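Local coordinates for protein Rab GDP-dissociation inhibitor (Saccharomyces cerevisiae, PDB 2BCG) that binds prenylated Rab GTPases, blocks GDP release from SEC4 and extracts GDP-bound YPT7 from vacuolar membranes, at residues Ile314-His319 and Lys359-Ala364; Asp328-Ile333 and Val347-Asp352; Thr98-His103 and Leu442-Arg447; Glu23-Gly28 and Gln246-Leu251. All blocks are in the same frame, centred on the assembly; numbering follows the deposited sequence. Where two conformers were deposited one is given.

Contact 1 (Ile314-His319 and Lys359-Ala364); sequences ICILNH and KGHYLA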
loop_
_atom_site.group_PDB
_atom_site.type_symbol
_atom_site.label_atom_id
_atom_site.label_comp_id
_atom_site.label_asym_id
_atom_site.label_seq_id
_atom_site.Cartn_x
_atom_site.Cartn_y
_atom_site.Cartn_z
ATOM N N ILE A 314 5.485 -9.283 15.865
ATOM C CA ILE A 314 5.199 -7.868 15.859
ATOM C C ILE A 314 5.355 -7.358 17.287
ATOM O O ILE A 314 4.622 -7.774 18.200
ATOM C CB ILE A 314 3.762 -7.604 15.334
ATOM C CG1 ILE A 314 3.576 -8.159 13.909
ATOM C CG2 ILE A 314 3.380 -6.118 15.470
ATOM C CD1 ILE A 314 2.098 -8.247 13.524
ATOM N N CYS A 315 6.366 -6.512 17.491
ATOM C CA CYS A 315 6.668 -6.008 18.827
ATOM C C CYS A 315 6.336 -4.543 18.927
ATOM O O CYS A 315 6.633 -3.785 17.991
ATOM C CB CYS A 315 8.150 -6.162 19.120
ATOM S SG CYS A 315 8.669 -7.906 19.020
ATOM N N ILE A 316 5.718 -4.160 20.044
ATOM C CA ILE A 316 5.439 -2.748 20.315
ATOM C C ILE A 316 6.409 -2.289 21.378
ATOM O O ILE A 316 6.545 -2.924 22.422
ATOM C CB ILE A 316 4.009 -2.504 20.811
ATOM C CG1 ILE A 316 2.966 -2.930 19.768
ATOM C CG2 ILE A 316 3.849 -1.017 21.207
ATOM C CD1 ILE A 316 1.493 -2.865 20.306
ATOM N N LEU A 317 7.126 -1.225 21.039
ATOM C CA LEU A 317 8.064 -0.599 21.993
ATOM C C LEU A 317 7.528 0.763 22.327
ATOM O O LEU A 317 6.787 1.348 21.553
ATOM C CB LEU A 317 9.455 -0.435 21.401
ATOM C CG LEU A 317 10.016 -1.591 20.548
ATOM C CD1 LEU A 317 11.346 -1.227 19.975
ATOM C CD2 LEU A 317 10.157 -2.859 21.358
ATOM N N ASN A 318 7.925 1.273 23.495
ATOM C CA ASN A 318 7.592 2.655 23.824
ATOM C C ASN A 318 8.842 3.553 23.827
ATOM O O ASN A 318 8.877 4.599 24.502
ATOM C CB ASN A 318 6.780 2.739 25.122
ATOM C CG ASN A 318 7.562 2.380 26.321
ATOM O OD1 ASN A 318 8.749 2.069 26.250
ATOM N ND2 ASN A 318 6.888 2.412 27.486
ATOM N N HIS A 319 9.866 3.117 23.097
ATOM C CA HIS A 319 11.145 3.829 22.997
ATOM C C HIS A 319 11.863 3.409 21.715
ATOM O O HIS A 319 11.569 2.363 21.146
ATOM C CB HIS A 319 12.027 3.421 24.178
ATOM C CG HIS A 319 12.236 1.946 24.238
ATOM N ND1 HIS A 319 13.156 1.299 23.440
ATOM C CD2 HIS A 319 11.593 0.980 24.938
ATOM C CE1 HIS A 319 13.081 -0.005 23.654
ATOM N NE2 HIS A 319 12.153 -0.218 24.567
ATOM N N LYS A 359 1.716 8.182 19.245
ATOM C CA LYS A 359 2.914 8.923 19.582
ATOM C C LYS A 359 3.795 8.199 20.612
ATOM O O LYS A 359 3.281 7.715 21.633
ATOM C CB LYS A 359 2.494 10.267 20.161
ATOM C CG LYS A 359 3.664 11.154 20.468
ATOM C CD LYS A 359 3.188 12.541 20.886
ATOM C CE LYS A 359 4.371 13.505 20.971
ATOM N NZ LYS A 359 5.044 13.725 19.637
ATOM N N GLY A 360 5.099 8.121 20.332
ATOM C CA GLY A 360 6.048 7.575 21.273
ATOM C C GLY A 360 6.299 6.085 21.126
ATOM O O GLY A 360 7.254 5.540 21.704
ATOM N N HIS A 361 5.439 5.421 20.363
ATOM C CA HIS A 361 5.644 3.996 20.135
ATOM C C HIS A 361 6.457 3.690 18.870
ATOM O O HIS A 361 6.610 4.528 17.960
ATOM C CB HIS A 361 4.289 3.271 20.103
ATOM C CG HIS A 361 3.528 3.368 21.404
ATOM N ND1 HIS A 361 3.775 2.541 22.485
ATOM C CD2 HIS A 361 2.535 4.208 21.801
ATOM C CE1 HIS A 361 2.976 2.872 23.490
ATOM N NE2 HIS A 361 2.214 3.879 23.102
ATOM N N TYR A 362 7.036 2.487 18.868
ATOM C CA TYR A 362 7.736 1.948 17.696
ATOM C C TYR A 362 7.167 0.585 17.456
ATOM O O TYR A 362 6.815 -0.112 18.410
ATOM C CB TYR A 362 9.263 1.877 17.933
ATOM C CG TYR A 362 9.915 3.245 18.026
ATOM C CD1 TYR A 362 9.683 4.085 19.135
ATOM C CD2 TYR A 362 10.764 3.700 17.013
ATOM C CE1 TYR A 362 10.271 5.348 19.205
ATOM C CE2 TYR A 362 11.364 4.956 17.093
ATOM C CZ TYR A 362 11.096 5.767 18.189
ATOM O OH TYR A 362 11.682 6.998 18.296
ATOM N N LEU A 363 7.105 0.218 16.180
ATOM C CA LEU A 363 6.760 -1.134 15.790
ATOM C C LEU A 363 8.051 -1.780 15.283
ATOM O O LEU A 363 8.759 -1.231 14.451
ATOM C CB LEU A 363 5.730 -1.132 14.652
ATOM C CG LEU A 363 4.323 -0.601 15.006
ATOM C CD1 LEU A 363 3.467 -0.459 13.773
ATOM C CD2 LEU A 363 3.674 -1.555 15.999
ATOM N N ALA A 364 8.341 -2.962 15.785
ATOM C CA ALA A 364 9.531 -3.697 15.349
ATOM C C ALA A 364 9.047 -5.071 14.991
ATOM O O ALA A 364 8.582 -5.830 15.868
ATOM C CB ALA A 364 10.558 -3.767 16.461
#
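L317 O, in an antiparallel strand pair of the large mixed sheet, takes one full hydrogen bond, one weak one and a CA-H contact. Y362 N donates to it at 2.9 Å, coming from above the plane of the carbonyl. H361 ND1 adds the weak bond of 3.4 Å, bent to 138° at the hydrogen, and the H361 CA-H makes the third contact, with CA 3.2 Å from L317 O. CG of H361 lies anti to the carbonyl carbon (chi1 -62°), on the side of the backbone N; the ring's edge faces the oxygen. The ring also meets W82, and I316 CG2 approaches ND1 obliquely.

C315 with A364 and L317 with Y362 are hydrogen-bonded pairs, and I316 with L363 between them is a non-hydrogen-bonded pair. The bond from L317 N to Y362 O is practically straight, 179° at the hydrogen, and C315 N reaches A364 O at 2.8 Å. I316 and L363 lie side by side, pointing the same way, with CG1 of I316 4.1 Å from CD2 of L363; helix 55-62 and strand 84-85 touch this face.

C315, L317, Y362 and A364 occupy the other face, with CB atoms meeting across both pairs. Beyond the strand, N318 and H319 continue as loop, and H319 O lies 3.3 Å from Y362 CD1, oblique to the ring. H319 N and H319 O are buried there without a hydrogen-bond partner, whereas H319 NE2 is bound to P388 O. L317 CB lies 4.2 Å above the plane of the H319 ring, offset toward its rim.

Contact 2 (Asp328-Ile333 and Val347-Asp352); sequences DSLQII and VAIVSD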
loop_
_atom_site.group_PDB
_atom_site.type_symbol
_atom_site.label_atom_id
_atom_site.label_comp_id
_atom_site.label_asym_id
_atom_site.label_seq_id
_atom_site.Cartn_x
_atom_site.Cartn_y
_atom_site.Cartn_z
ATOM N N ASP A 328 14.044 6.904 13.266
ATOM C CA ASP A 328 12.588 6.740 13.225
ATOM C C ASP A 328 12.160 5.474 12.510
ATOM O O ASP A 328 11.005 5.054 12.673
ATOM C CB ASP A 328 11.826 7.976 12.697
ATOM C CG ASP A 328 12.120 8.300 11.257
ATOM O OD1 ASP A 328 11.964 9.506 10.904
ATOM O OD2 ASP A 328 12.451 7.418 10.445
ATOM N N SER A 329 13.086 4.851 11.790
ATOM C CA SER A 329 12.794 3.669 10.987
ATOM C C SER A 329 14.117 3.074 10.582
ATOM O O SER A 329 15.115 3.805 10.365
ATOM C CB SER A 329 11.961 4.017 9.736
ATOM O OG SER A 329 12.631 4.989 8.911
ATOM N N LEU A 330 14.144 1.762 10.451
ATOM C CA LEU A 330 15.363 1.109 9.991
ATOM C C LEU A 330 15.084 -0.333 9.659
ATOM O O LEU A 330 14.053 -0.907 10.073
ATOM C CB LEU A 330 16.505 1.194 11.019
ATOM C CG LEU A 330 16.237 0.489 12.356
ATOM C CD1 LEU A 330 17.464 -0.320 12.857
ATOM C CD2 LEU A 330 15.735 1.437 13.469
ATOM N N GLN A 331 16.031 -0.933 8.945
ATOM C CA GLN A 331 16.144 -2.366 8.822
ATOM C C GLN A 331 17.314 -2.865 9.657
ATOM O O GLN A 331 18.372 -2.218 9.660
ATOM C CB GLN A 331 16.418 -2.725 7.351
ATOM C CG GLN A 331 17.024 -4.123 7.147
ATOM C CD GLN A 331 17.037 -4.505 5.701
ATOM O OE1 GLN A 331 16.164 -5.247 5.227
ATOM N NE2 GLN A 331 18.030 -4.006 4.978
ATOM N N ILE A 332 17.135 -3.988 10.342
ATOM C CA ILE A 332 18.300 -4.715 10.839
ATOM C C ILE A 332 18.424 -6.022 10.064
ATOM O O ILE A 332 17.412 -6.722 9.879
ATOM C CB ILE A 332 18.207 -5.030 12.356
ATOM C CG1 ILE A 332 18.058 -3.746 13.180
ATOM C CG2 ILE A 332 19.454 -5.799 12.815
ATOM C CD1 ILE A 332 17.768 -4.021 14.685
ATOM N N ILE A 333 19.663 -6.355 9.670
ATOM C CA ILE A 333 19.947 -7.628 9.008
ATOM C C ILE A 333 20.850 -8.437 9.934
ATOM O O ILE A 333 21.933 -7.945 10.291
ATOM C CB ILE A 333 20.708 -7.439 7.666
ATOM C CG1 ILE A 333 19.901 -6.598 6.687
ATOM C CG2 ILE A 333 21.027 -8.788 7.020
ATOM C CD1 ILE A 333 20.696 -6.085 5.509
ATOM N N VAL A 347 14.798 -7.431 10.930
ATOM C CA VAL A 347 13.891 -6.616 11.727
ATOM C C VAL A 347 13.529 -5.398 10.883
ATOM O O VAL A 347 14.383 -4.792 10.222
ATOM C CB VAL A 347 14.483 -6.188 13.089
ATOM C CG1 VAL A 347 13.363 -5.684 14.016
ATOM C CG2 VAL A 347 15.229 -7.362 13.783
ATOM N N ALA A 348 12.252 -5.037 10.915
ATOM C CA ALA A 348 11.738 -3.863 10.216
ATOM C C ALA A 348 11.135 -2.989 11.283
ATOM O O ALA A 348 10.224 -3.404 12.009
ATOM C CB ALA A 348 10.666 -4.240 9.199
ATOM N N ILE A 349 11.658 -1.783 11.396
ATOM C CA ILE A 349 11.220 -0.861 12.436
ATOM C C ILE A 349 10.664 0.409 11.803
ATOM O O ILE A 349 11.306 1.005 10.935
ATOM C CB ILE A 349 12.401 -0.517 13.375
ATOM C CG1 ILE A 349 12.823 -1.777 14.156
ATOM C CG2 ILE A 349 12.079 0.626 14.338
ATOM C CD1 ILE A 349 14.299 -2.132 13.985
ATOM N N VAL A 350 9.451 0.790 12.230
ATOM C CA VAL A 350 8.799 2.023 11.799
ATOM C C VAL A 350 8.137 2.598 13.061
ATOM O O VAL A 350 8.052 1.904 14.101
ATOM C CB VAL A 350 7.791 1.756 10.628
ATOM C CG1 VAL A 350 8.535 1.462 9.312
ATOM C CG2 VAL A 350 6.806 0.605 11.014
ATOM N N SER A 351 7.639 3.816 12.989
ATOM C CA SER A 351 7.157 4.441 14.198
ATOM C C SER A 351 6.085 5.489 13.881
ATOM O O SER A 351 5.519 5.497 12.800
ATOM C CB SER A 351 8.350 5.020 14.955
ATOM O OG SER A 351 8.958 6.063 14.209
ATOM N N ASP A 352 5.838 6.379 14.835
ATOM C CA ASP A 352 4.807 7.407 14.659
ATOM C C ASP A 352 5.114 8.300 13.439
ATOM O O ASP A 352 4.199 8.951 12.894
ATOM C CB ASP A 352 4.416 8.167 15.975
ATOM C CG ASP A 352 5.409 9.281 16.371
ATOM O OD1 ASP A 352 5.370 9.701 17.558
ATOM O OD2 ASP A 352 6.200 9.739 15.539
HETATM O O HOH W 1 14.052 -5.493 7.288
#
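S351 OG lies in the plane of the D328 carbonyl, donating into a lone pair of D328 O at 2.8 Å. The carboxylate of D328 is used separately: its OD2 is met nearly head-on, along the C-O bond, by S329 OG. Farther along, the Q331 amide turns its OE1 to a water; this water, 3.0 Å from both Q331 OE1 and V347 O, donates to each and so bridges the strands. S421 OG also bonds to that OE1, while Q331 NE2 is held by Y234 OH and S118 OG.

Along the strands, L330 with I349 and I332 with V347 are antiparallel hydrogen-bonded pairs. I349 O takes L330 N at 3.0 Å and also the CA-H of S329, whose CA is 3.1 Å away.

All four side chains of these pairs gather on one face. L330 CG stands between its backbone N and carbonyl carbon (chi1 63°), which sets it 3.6 Å from I349 CD1; chi2 of both residues lies away from a staggered value, consistent with tight packing. I332 CD1 comes obliquely to the same methyl at 4.0 Å, and the CB atoms of I332 and V347 also lie 4.0 Å apart. This is the pairing of a beta hairpin, strands 330-334 and 345-351, lying between strands 118-122 and 362-369 of the mixed sheet.

Contact 3 (Thr98-His103 and Leu442-Arg447); sequences TNILIH and LVLKQR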
loop_
_atom_site.group_PDB
_atom_site.type_symbol
_atom_site.label_atom_id
_atom_site.label_comp_id
_atom_site.label_asym_id
_atom_site.label_seq_id
_atom_site.Cartn_x
_atom_site.Cartn_y
_atom_site.Cartn_z
ATOM N N THR A 98 8.308 1.017 -7.406
ATOM C CA THR A 98 8.330 2.469 -7.586
ATOM C C THR A 98 8.029 2.831 -9.056
ATOM O O THR A 98 7.290 3.788 -9.322
ATOM C CB THR A 98 9.633 3.137 -7.083
ATOM O OG1 THR A 98 10.734 2.657 -7.848
ATOM C CG2 THR A 98 9.848 2.807 -5.626
ATOM N N ASN A 99 8.604 2.075 -9.993
ATOM C CA ASN A 99 8.377 2.295 -11.436
ATOM C C ASN A 99 6.866 2.182 -11.788
ATOM O O ASN A 99 6.311 2.987 -12.557
ATOM C CB ASN A 99 9.219 1.291 -12.233
ATOM C CG ASN A 99 9.260 1.606 -13.735
ATOM O OD1 ASN A 99 9.325 2.757 -14.133
ATOM N ND2 ASN A 99 9.189 0.564 -14.558
ATOM N N ILE A 100 6.199 1.187 -11.213
ATOM C CA ILE A 100 4.758 1.000 -11.442
ATOM C C ILE A 100 3.970 2.131 -10.804
ATOM O O ILE A 100 3.066 2.677 -11.419
ATOM C CB ILE A 100 4.289 -0.354 -10.893
ATOM C CG1 ILE A 100 4.997 -1.495 -11.619
ATOM C CG2 ILE A 100 2.746 -0.501 -10.985
ATOM C CD1 ILE A 100 4.736 -2.850 -10.979
ATOM N N LEU A 101 4.304 2.482 -9.563
ATOM C CA LEU A 101 3.655 3.590 -8.890
ATOM C C LEU A 101 3.695 4.867 -9.701
ATOM O O LEU A 101 2.690 5.576 -9.787
ATOM C CB LEU A 101 4.293 3.833 -7.514
ATOM C CG LEU A 101 3.953 2.803 -6.419
ATOM C CD1 LEU A 101 4.996 2.914 -5.310
ATOM C CD2 LEU A 101 2.518 3.029 -5.860
ATOM N N ILE A 102 4.866 5.173 -10.257
ATOM C CA ILE A 102 5.006 6.415 -11.027
ATOM C C ILE A 102 4.243 6.382 -12.336
ATOM O O ILE A 102 3.560 7.344 -12.646
ATOM C CB ILE A 102 6.498 6.607 -11.359
ATOM C CG1 ILE A 102 7.277 6.878 -10.085
ATOM C CG2 ILE A 102 6.684 7.715 -12.362
ATOM C CD1 ILE A 102 8.765 6.689 -10.234
ATOM N N HIS A 103 4.298 5.266 -13.055
ATOM C CA HIS A 103 3.617 5.172 -14.358
ATOM C C HIS A 103 2.096 5.232 -14.216
ATOM O O HIS A 103 1.410 5.771 -15.076
ATOM C CB HIS A 103 4.036 3.908 -15.114
ATOM C CG HIS A 103 5.344 4.054 -15.838
ATOM N ND1 HIS A 103 6.562 3.879 -15.218
ATOM C CD2 HIS A 103 5.617 4.394 -17.127
ATOM C CE1 HIS A 103 7.533 4.116 -16.093
ATOM N NE2 HIS A 103 6.985 4.423 -17.258
ATOM N N LEU A 442 4.586 -7.258 -19.536
ATOM C CA LEU A 442 4.060 -5.974 -19.137
ATOM C C LEU A 442 4.848 -4.803 -19.731
ATOM O O LEU A 442 6.083 -4.724 -19.602
ATOM C CB LEU A 442 4.063 -5.877 -17.597
ATOM C CG LEU A 442 3.625 -4.571 -16.944
ATOM C CD1 LEU A 442 2.169 -4.256 -17.256
ATOM C CD2 LEU A 442 3.886 -4.617 -15.414
ATOM N N VAL A 443 4.128 -3.882 -20.357
ATOM C CA VAL A 443 4.743 -2.627 -20.773
ATOM C C VAL A 443 3.968 -1.510 -20.116
ATOM O O VAL A 443 2.766 -1.353 -20.345
ATOM C CB VAL A 443 4.805 -2.463 -22.321
ATOM C CG1 VAL A 443 5.411 -1.129 -22.671
ATOM C CG2 VAL A 443 5.627 -3.603 -22.932
ATOM N N LEU A 444 4.655 -0.774 -19.250
ATOM C CA LEU A 444 4.046 0.355 -18.594
ATOM C C LEU A 444 4.005 1.543 -19.539
ATOM O O LEU A 444 4.977 1.829 -20.242
ATOM C CB LEU A 444 4.813 0.714 -17.314
ATOM C CG LEU A 444 4.842 -0.343 -16.202
ATOM C CD1 LEU A 444 5.917 0.048 -15.212
ATOM C CD2 LEU A 444 3.490 -0.497 -15.500
ATOM N N LYS A 445 2.880 2.244 -19.547
ATOM C CA LYS A 445 2.801 3.548 -20.213
ATOM C C LYS A 445 2.539 4.593 -19.140
ATOM O O LYS A 445 2.013 4.274 -18.057
ATOM C CB LYS A 445 1.735 3.597 -21.330
ATOM C CG LYS A 445 1.820 2.495 -22.409
ATOM C CD LYS A 445 1.120 1.195 -21.972
ATOM C CE LYS A 445 1.459 0.000 -22.886
ATOM N NZ LYS A 445 0.930 -1.284 -22.312
ATOM N N GLN A 446 2.964 5.824 -19.381
ATOM C CA GLN A 446 2.693 6.880 -18.433
ATOM C C GLN A 446 1.206 7.235 -18.513
ATOM O O GLN A 446 0.697 7.581 -19.584
ATOM C CB GLN A 446 3.553 8.126 -18.700
ATOM C CG GLN A 446 3.388 9.185 -17.632
ATOM C CD GLN A 446 3.758 8.664 -16.253
ATOM O OE1 GLN A 446 4.805 8.021 -16.086
ATOM N NE2 GLN A 446 2.912 8.953 -15.252
ATOM N N ARG A 447 0.515 7.115 -17.378
ATOM C CA ARG A 447 -0.911 7.451 -17.282
ATOM C C ARG A 447 -1.056 8.898 -17.692
ATOM O O ARG A 447 -0.272 9.755 -17.257
ATOM C CB ARG A 447 -1.420 7.260 -15.840
ATOM C CG ARG A 447 -2.889 7.653 -15.613
ATOM C CD ARG A 447 -3.345 7.165 -14.247
ATOM N NE ARG A 447 -4.606 7.791 -13.855
ATOM C CZ ARG A 447 -5.044 7.848 -12.590
ATOM N NH1 ARG A 447 -4.322 7.299 -11.597
ATOM N NH2 ARG A 447 -6.213 8.426 -12.309
#
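H103 CG is anti to its carbonyl carbon (chi1 -82°), and L444 CB lies over one face of the ring; L444 CG is likewise anti to its carbonyl carbon (chi1 -63°). The side chains cross at about a right angle, a CH-pi contact with L444 CB 3.9 Å from the ring centroid. Q446 OE1 lies above the opposite face, 3.8 Å from the plane and toward the rim, while K445 C stands at the edge. The ring is fixed by ND1, which donates in its own plane to N99 O at 2.8 Å; H103 N reaches the same oxygen from the opposite face of the carbonyl. L444 CD1 packs 3.4 Å from N99 ND2, which is bonded to E96 OE2, and 4.0 Å from I100 CG1.

Two carbonyls in the helix's last turn bond to the tail. R447 N donates to H103 O at 2.8 Å, nearly in line with the C=O, and Q446 NE2 to I102 O at 3.1 Å. R447 NH1 also bonds to T104 O, its NH2 to an acidic side chain of the other protein chain. An extended C-terminal tail thus closes over the C-terminal end of helix 96-104, at the surface beside the bound protein.

Contact 4 (Glu23-Gly28 and Gln246-Leu251); sequences ECILSG and QGFARL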
loop_
_atom_site.group_PDB
_atom_site.type_symbol
_atom_site.label_atom_id
_atom_site.label_comp_id
_atom_site.label_asym_id
_atom_site.label_seq_id
_atom_site.Cartn_x
_atom_site.Cartn_y
_atom_site.Cartn_z
ATOM N N GLU A 23 -2.673 -8.873 -6.238
ATOM C CA GLU A 23 -3.958 -8.897 -6.963
ATOM C C GLU A 23 -4.421 -7.488 -7.295
ATOM O O GLU A 23 -4.967 -7.235 -8.374
ATOM C CB GLU A 23 -5.052 -9.588 -6.154
ATOM C CG GLU A 23 -5.007 -11.099 -6.212
ATOM C CD GLU A 23 -3.829 -11.717 -5.481
ATOM O OE1 GLU A 23 -3.380 -12.815 -5.907
ATOM O OE2 GLU A 23 -3.412 -11.173 -4.430
ATOM N N CYS A 24 -4.274 -6.566 -6.336
ATOM C CA CYS A 24 -4.714 -5.199 -6.590
ATOM C C CYS A 24 -3.862 -4.563 -7.720
ATOM O O CYS A 24 -4.413 -3.869 -8.554
ATOM C CB CYS A 24 -4.671 -4.344 -5.327
ATOM S SG CYS A 24 -5.877 -4.862 -4.095
ATOM N N ILE A 25 -2.556 -4.844 -7.784
ATOM C CA ILE A 25 -1.759 -4.296 -8.897
ATOM C C ILE A 25 -2.247 -4.839 -10.223
ATOM O O ILE A 25 -2.419 -4.087 -11.197
ATOM C CB ILE A 25 -0.244 -4.558 -8.731
ATOM C CG1 ILE A 25 0.243 -3.766 -7.507
ATOM C CG2 ILE A 25 0.530 -4.056 -9.981
ATOM C CD1 ILE A 25 1.726 -4.041 -7.125
ATOM N N LEU A 26 -2.450 -6.156 -10.254
ATOM C CA LEU A 26 -2.921 -6.791 -11.498
ATOM C C LEU A 26 -4.282 -6.232 -11.893
ATOM O O LEU A 26 -4.499 -5.912 -13.075
ATOM C CB LEU A 26 -2.932 -8.303 -11.345
ATOM C CG LEU A 26 -1.518 -8.871 -11.310
ATOM C CD1 LEU A 26 -1.545 -10.224 -10.631
ATOM C CD2 LEU A 26 -0.992 -8.926 -12.752
ATOM N N SER A 27 -5.203 -6.121 -10.929
ATOM C CA SER A 27 -6.536 -5.574 -11.206
ATOM C C SER A 27 -6.402 -4.160 -11.804
ATOM O O SER A 27 -7.045 -3.824 -12.826
ATOM C CB SER A 27 -7.361 -5.570 -9.922
ATOM O OG SER A 27 -8.632 -4.962 -10.146
ATOM N N GLY A 28 -5.554 -3.325 -11.199
ATOM C CA GLY A 28 -5.332 -1.971 -11.750
ATOM C C GLY A 28 -4.756 -1.967 -13.159
ATOM O O GLY A 28 -5.253 -1.257 -14.024
ATOM N N GLN A 246 -4.927 -0.640 -1.395
ATOM C CA GLN A 246 -6.071 0.287 -1.478
ATOM C C GLN A 246 -5.875 1.253 -2.654
ATOM O O GLN A 246 -6.827 1.591 -3.362
ATOM C CB GLN A 246 -6.256 1.052 -0.169
ATOM C CG GLN A 246 -6.799 0.126 0.933
ATOM C CD GLN A 246 -7.022 0.871 2.229
ATOM O OE1 GLN A 246 -7.873 1.745 2.325
ATOM N NE2 GLN A 246 -6.232 0.544 3.224
ATOM N N GLY A 247 -4.628 1.659 -2.869
ATOM C CA GLY A 247 -4.353 2.589 -3.957
ATOM C C GLY A 247 -4.513 1.957 -5.323
ATOM O O GLY A 247 -5.043 2.585 -6.271
ATOM N N PHE A 248 -4.013 0.732 -5.468
ATOM C CA PHE A 248 -4.173 0.040 -6.752
ATOM C C PHE A 248 -5.644 -0.332 -6.994
ATOM O O PHE A 248 -6.090 -0.359 -8.157
ATOM C CB PHE A 248 -3.218 -1.143 -6.869
ATOM C CG PHE A 248 -1.811 -0.706 -7.182
ATOM C CD1 PHE A 248 -1.455 -0.345 -8.503
ATOM C CD2 PHE A 248 -0.867 -0.561 -6.157
ATOM C CE1 PHE A 248 -0.157 0.100 -8.796
ATOM C CE2 PHE A 248 0.434 -0.080 -6.445
ATOM C CZ PHE A 248 0.796 0.219 -7.772
ATOM N N ALA A 249 -6.387 -0.631 -5.925
ATOM C CA ALA A 249 -7.845 -0.891 -6.057
ATOM C C ALA A 249 -8.554 0.372 -6.556
ATOM O O ALA A 249 -9.451 0.296 -7.408
ATOM C CB ALA A 249 -8.441 -1.338 -4.720
ATOM N N ARG A 250 -8.156 1.529 -6.024
ATOM C CA ARG A 250 -8.730 2.784 -6.523
ATOM C C ARG A 250 -8.398 2.967 -8.039
ATOM O O ARG A 250 -9.293 3.315 -8.839
ATOM C CB ARG A 250 -8.262 3.967 -5.697
ATOM C CG ARG A 250 -8.844 5.260 -6.241
ATOM C CD ARG A 250 -8.472 6.424 -5.382
ATOM N NE ARG A 250 -9.005 7.636 -5.998
ATOM C CZ ARG A 250 -10.265 8.065 -5.826
ATOM N NH1 ARG A 250 -11.129 7.416 -5.009
ATOM N NH2 ARG A 250 -10.655 9.157 -6.480
ATOM N N LEU A 251 -7.133 2.688 -8.434
ATOM C CA LEU A 251 -6.749 2.774 -9.876
ATOM C C LEU A 251 -7.674 1.876 -10.715
ATOM O O LEU A 251 -8.230 2.295 -11.748
ATOM C CB LEU A 251 -5.294 2.337 -10.058
ATOM C CG LEU A 251 -4.812 2.317 -11.510
ATOM C CD1 LEU A 251 -4.598 3.725 -12.078
ATOM C CD2 LEU A 251 -3.528 1.490 -11.575
#
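This is a close, nearly parallel packing of helix 243-254 on helix 21-32, which lies against the parallel sheet of the Rossmann-like fold. The axes of the two segments approach to 7.7 Å at an angle of 20°, and the contact is made by apolar side chains and bare backbone. Its centre is F248. The ring of F248 receives I25 CG1 almost exactly over the centre of one face, 3.6 Å from the centroid and 10° off the normal, in a CH-pi contact. The two side chains run side by side, pointing the same way. At the base of the side chain, F248 CB sits 3.4 Å from C24 O and 3.8 Å from C24 CB, and C24 SG extends to A249 CB at 4.4 Å.

One turn further on, G28 lets the helices stay close. Having no side chain, it presents its CA to L251 CD2 at 3.9 Å and to F248 O at 4.0 Å. The CA atoms of G28 and L251, like those of C24 and F248, are only 5.3 Å apart.

Helix 243-254 lies in the YPT1-interacting region, and its R250 forms a salt bridge to an acidic side chain of the other protein chain. Helix 21-32 forms the beta-alpha-beta crossover from strand 14-17 to strand 37-40, where H39 touches C24. Helix 424-438 packs on I25 through M426 and V430, and helix 96-104 meets F248 through I100, L101 and T104.

Overall arrangement
Contacts 1, 2 and 4 are buried, whereas contact 3 lies at the surface. Contacts 1 and 2 belong to one mixed sheet, with centres 10 Å apart: strands 345-351 and 362-369 are neighbours there, joined by L363 N to V350 O, and contact 2 is nested within the chain loop that contact 1 closes. Their cohesion comes chiefly from backbone hydrogen bonds backed by aliphatic side chains. Contacts 3 and 4, centres 13 Å apart, touch where F248 meets I100 and L101 and R447 meets L251. Contact 4 is mainly apolar helix packing without hydrogen bonds between its segments, but contact 3 combines hydrogen bonds to helix-end carbonyls with packing on a histidine face and borders the other protein chain.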